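Local coordinates for SusD family protein (Bacteroides uniformis, PDB 7KV1), which probably binds beta-glucans at the cell surface as a SusD-family glycan-binding protein of a human gut Bacteroides, at residues E436-R440 with A441-G445. Numbering follows the deposited sequence.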
ATOM      1  N   GLU A 436       9.845  15.084  13.911  1.00 22.14           N
ATOM      2  CA  GLU A 436       9.375  15.909  12.752  1.00 22.63           C
ATOM      3  C   GLU A 436       7.947  15.476  12.368  1.00 20.99           C
ATOM      4  O   GLU A 436       7.115  16.349  12.094  1.00 20.39           O
ATOM      5  CB  GLU A 436      10.360  15.715  11.599  1.00 26.11           C
ATOM      6  CG  GLU A 436      10.387  16.745  10.493  1.00 35.48           C
ATOM      7  CD  GLU A 436      11.712  16.724   9.717  1.00 47.00           C
ATOM      8  OE1 GLU A 436      12.787  16.533  10.404  1.00 50.72           O
ATOM      9  OE2 GLU A 436      11.704  16.848   8.412  1.00 51.84           O
ATOM     10  N   VAL A 437       7.690  14.168  12.352  1.00 19.39           N
ATOM     11  CA  VAL A 437       6.338  13.578  12.121  1.00 19.12           C
ATOM     12  C   VAL A 437       5.419  13.951  13.291  1.00 20.25           C
ATOM     13  O   VAL A 437       4.305  14.404  13.016  1.00 20.51           O
ATOM     14  CB  VAL A 437       6.405  12.055  11.891  1.00 19.40           C
ATOM     15  CG1 VAL A 437       5.034  11.432  11.712  1.00 20.36           C
ATOM     16  CG2 VAL A 437       7.281  11.693  10.698  1.00 19.80           C
ATOM     17  N   ARG A 438       5.825  13.749  14.538  1.00 20.62           N
ATOM     18  CA  ARG A 438       4.962  14.065  15.717  1.00 23.14           C
ATOM     19  C   ARG A 438       4.626  15.556  15.719  1.00 23.67           C
ATOM     20  O   ARG A 438       3.457  15.895  15.889  1.00 23.53           O
ATOM     21  CB  ARG A 438       5.674  13.681  17.004  1.00 24.23           C
ATOM     22  CG  ARG A 438       5.772  12.181  17.208  1.00 23.86           C
ATOM     23  CD  ARG A 438       6.216  11.783  18.598  1.00 26.10           C
ATOM     24  NE  ARG A 438       5.340  12.225  19.669  1.00 27.59           N
ATOM     25  CZ  ARG A 438       4.268  11.570  20.114  1.00 30.81           C
ATOM     26  NH1 ARG A 438       3.852  10.438  19.546  1.00 26.89           N
ATOM     27  NH2 ARG A 438       3.595  12.084  21.127  1.00 33.92           N
ATOM     28  N   THR A 439       5.616  16.419  15.491  1.00 24.65           N
ATOM     29  CA  THR A 439       5.424  17.895  15.505  1.00 24.42           C
ATOM     30  C   THR A 439       4.422  18.296  14.417  1.00 24.10           C
ATOM     31  O   THR A 439       3.572  19.154  14.686  1.00 19.48           O
ATOM     32  CB  THR A 439       6.750  18.645  15.319  1.00 24.61           C
ATOM     33  OG1 THR A 439       7.554  18.234  16.406  1.00 28.75           O
ATOM     34  CG2 THR A 439       6.606  20.151  15.387  1.00 32.22           C
ATOM     35  N   ARG A 440       4.508  17.720  13.209  1.00 24.00           N
ATOM     36  CA  ARG A 440       3.577  18.071  12.098  1.00 21.37           C
ATOM     37  C   ARG A 440       2.153  17.728  12.560  1.00 19.84           C
ATOM     38  O   ARG A 440       1.165  18.450  12.229  1.00 19.70           O
ATOM     39  CB  ARG A 440       4.022  17.382  10.795  1.00 22.20           C
ATOM     40  CG  ARG A 440       3.257  17.816   9.552  1.00 22.29           C
ATOM     41  CD  ARG A 440       1.975  16.988   9.389  1.00 22.06           C
ATOM     42  NE  ARG A 440       2.240  15.596   8.982  1.00 21.52           N
ATOM     43  CZ  ARG A 440       2.526  15.224   7.727  1.00 21.41           C
ATOM     44  NH1 ARG A 440       2.604  16.130   6.763  1.00 19.89           N
ATOM     45  NH2 ARG A 440       2.762  13.948   7.442  1.00 19.38           N
ATOM     46  N   ALA A 441       2.014  16.673  13.335  1.00 21.32           N
ATOM     47  CA  ALA A 441       0.691  16.228  13.840  1.00 21.87           C
ATOM     48  C   ALA A 441       0.219  17.042  15.069  1.00 23.26           C
ATOM     49  O   ALA A 441      -0.872  16.787  15.531  1.00 22.17           O
ATOM     50  CB  ALA A 441       0.741  14.758  14.113  1.00 22.81           C
ATOM     51  N   GLY A 442       1.007  17.991  15.570  1.00 24.87           N
ATOM     52  CA  GLY A 442       0.631  18.870  16.700  1.00 26.13           C
ATOM     53  C   GLY A 442       0.979  18.271  18.061  1.00 26.58           C
ATOM     54  O   GLY A 442       0.503  18.807  19.079  1.00 25.55           O
ATOM     55  N   LEU A 443       1.761  17.191  18.085  1.00 23.44           N
ATOM     56  CA  LEU A 443       2.129  16.470  19.319  1.00 24.94           C
ATOM     57  C   LEU A 443       3.482  16.982  19.770  1.00 25.71           C
ATOM     58  O   LEU A 443       4.253  17.458  18.898  1.00 22.63           O
ATOM     59  CB  LEU A 443       2.223  14.973  19.079  1.00 25.23           C
ATOM     60  CG  LEU A 443       0.932  14.269  18.670  1.00 26.81           C
ATOM     61  CD1 LEU A 443       1.167  12.764  18.617  1.00 29.25           C
ATOM     62  CD2 LEU A 443      -0.207  14.612  19.621  1.00 27.13           C
ATOM     63  N   ALA A 444       3.752  16.793  21.058  1.00 25.30           N
ATOM     64  CA  ALA A 444       5.074  16.986  21.695  1.00 26.27           C
ATOM     65  C   ALA A 444       6.040  15.934  21.152  1.00 24.74           C
ATOM     66  O   ALA A 444       5.632  14.752  20.962  1.00 23.05           O
ATOM     67  CB  ALA A 444       4.951  16.884  23.204  1.00 25.71           C
ATOM     68  N   GLY A 445       7.285  16.336  20.932  1.00 24.21           N
ATOM     69  CA  GLY A 445       8.376  15.404  20.567  1.00 26.26           C
ATOM     70  C   GLY A 445       8.628  14.414  21.697  1.00 27.21           C
ATOM     71  O   GLY A 445       8.252  14.742  22.856  1.00 27.10           O
TER
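Arg438 reaches past the end of its helix to grip the backbone of the chain that follows: its NE donates to Ala444 O at 2.9 Å, almost straight at 169°. The oxygen lies at the edge of the guanidinium, in its plane, and NE in turn sits in the carbonyl plane of Ala444; NH2 adds a weak second bond to the same oxygen. A chain bent at chi3 (60°) brings NE to this carbonyl, while NH1 forms a salt bridge with Glu457 of helix 451-461, so one flat group ties the loop to the next helix. Leu443 lies over one face of the guanidinium, its CD1 3.6 Å from Arg438 CZ and offset toward the rim. With CG anti to its own carbonyl carbon, Leu443 presents CD1 to the guanidinium; the branched, apolar side chain suits packing on this face, and it also touches Arg353 of helix 353-357.

At the backbone, helix 429-440 closes in a Schellman motif, within the helix-rich SusD fold. Leu443 N bonds to Arg438 O at 3.1 Å, and Gly442 N to Thr439 O at 3.0 Å. Gly442 takes positive phi (88°), a conformation that a residue without a side chain adopts at little cost. Ala441, buried, suits the turn by its small size: its CB packs 3.4 Å from Arg438 O and also meets Arg353. The guanidinium of Arg440 forms salt bridges through NH1 with Glu285 and through NH2 with Glu461, two carboxylates that probably offset the buried charge of Arg440 and that of the nearby Arg407.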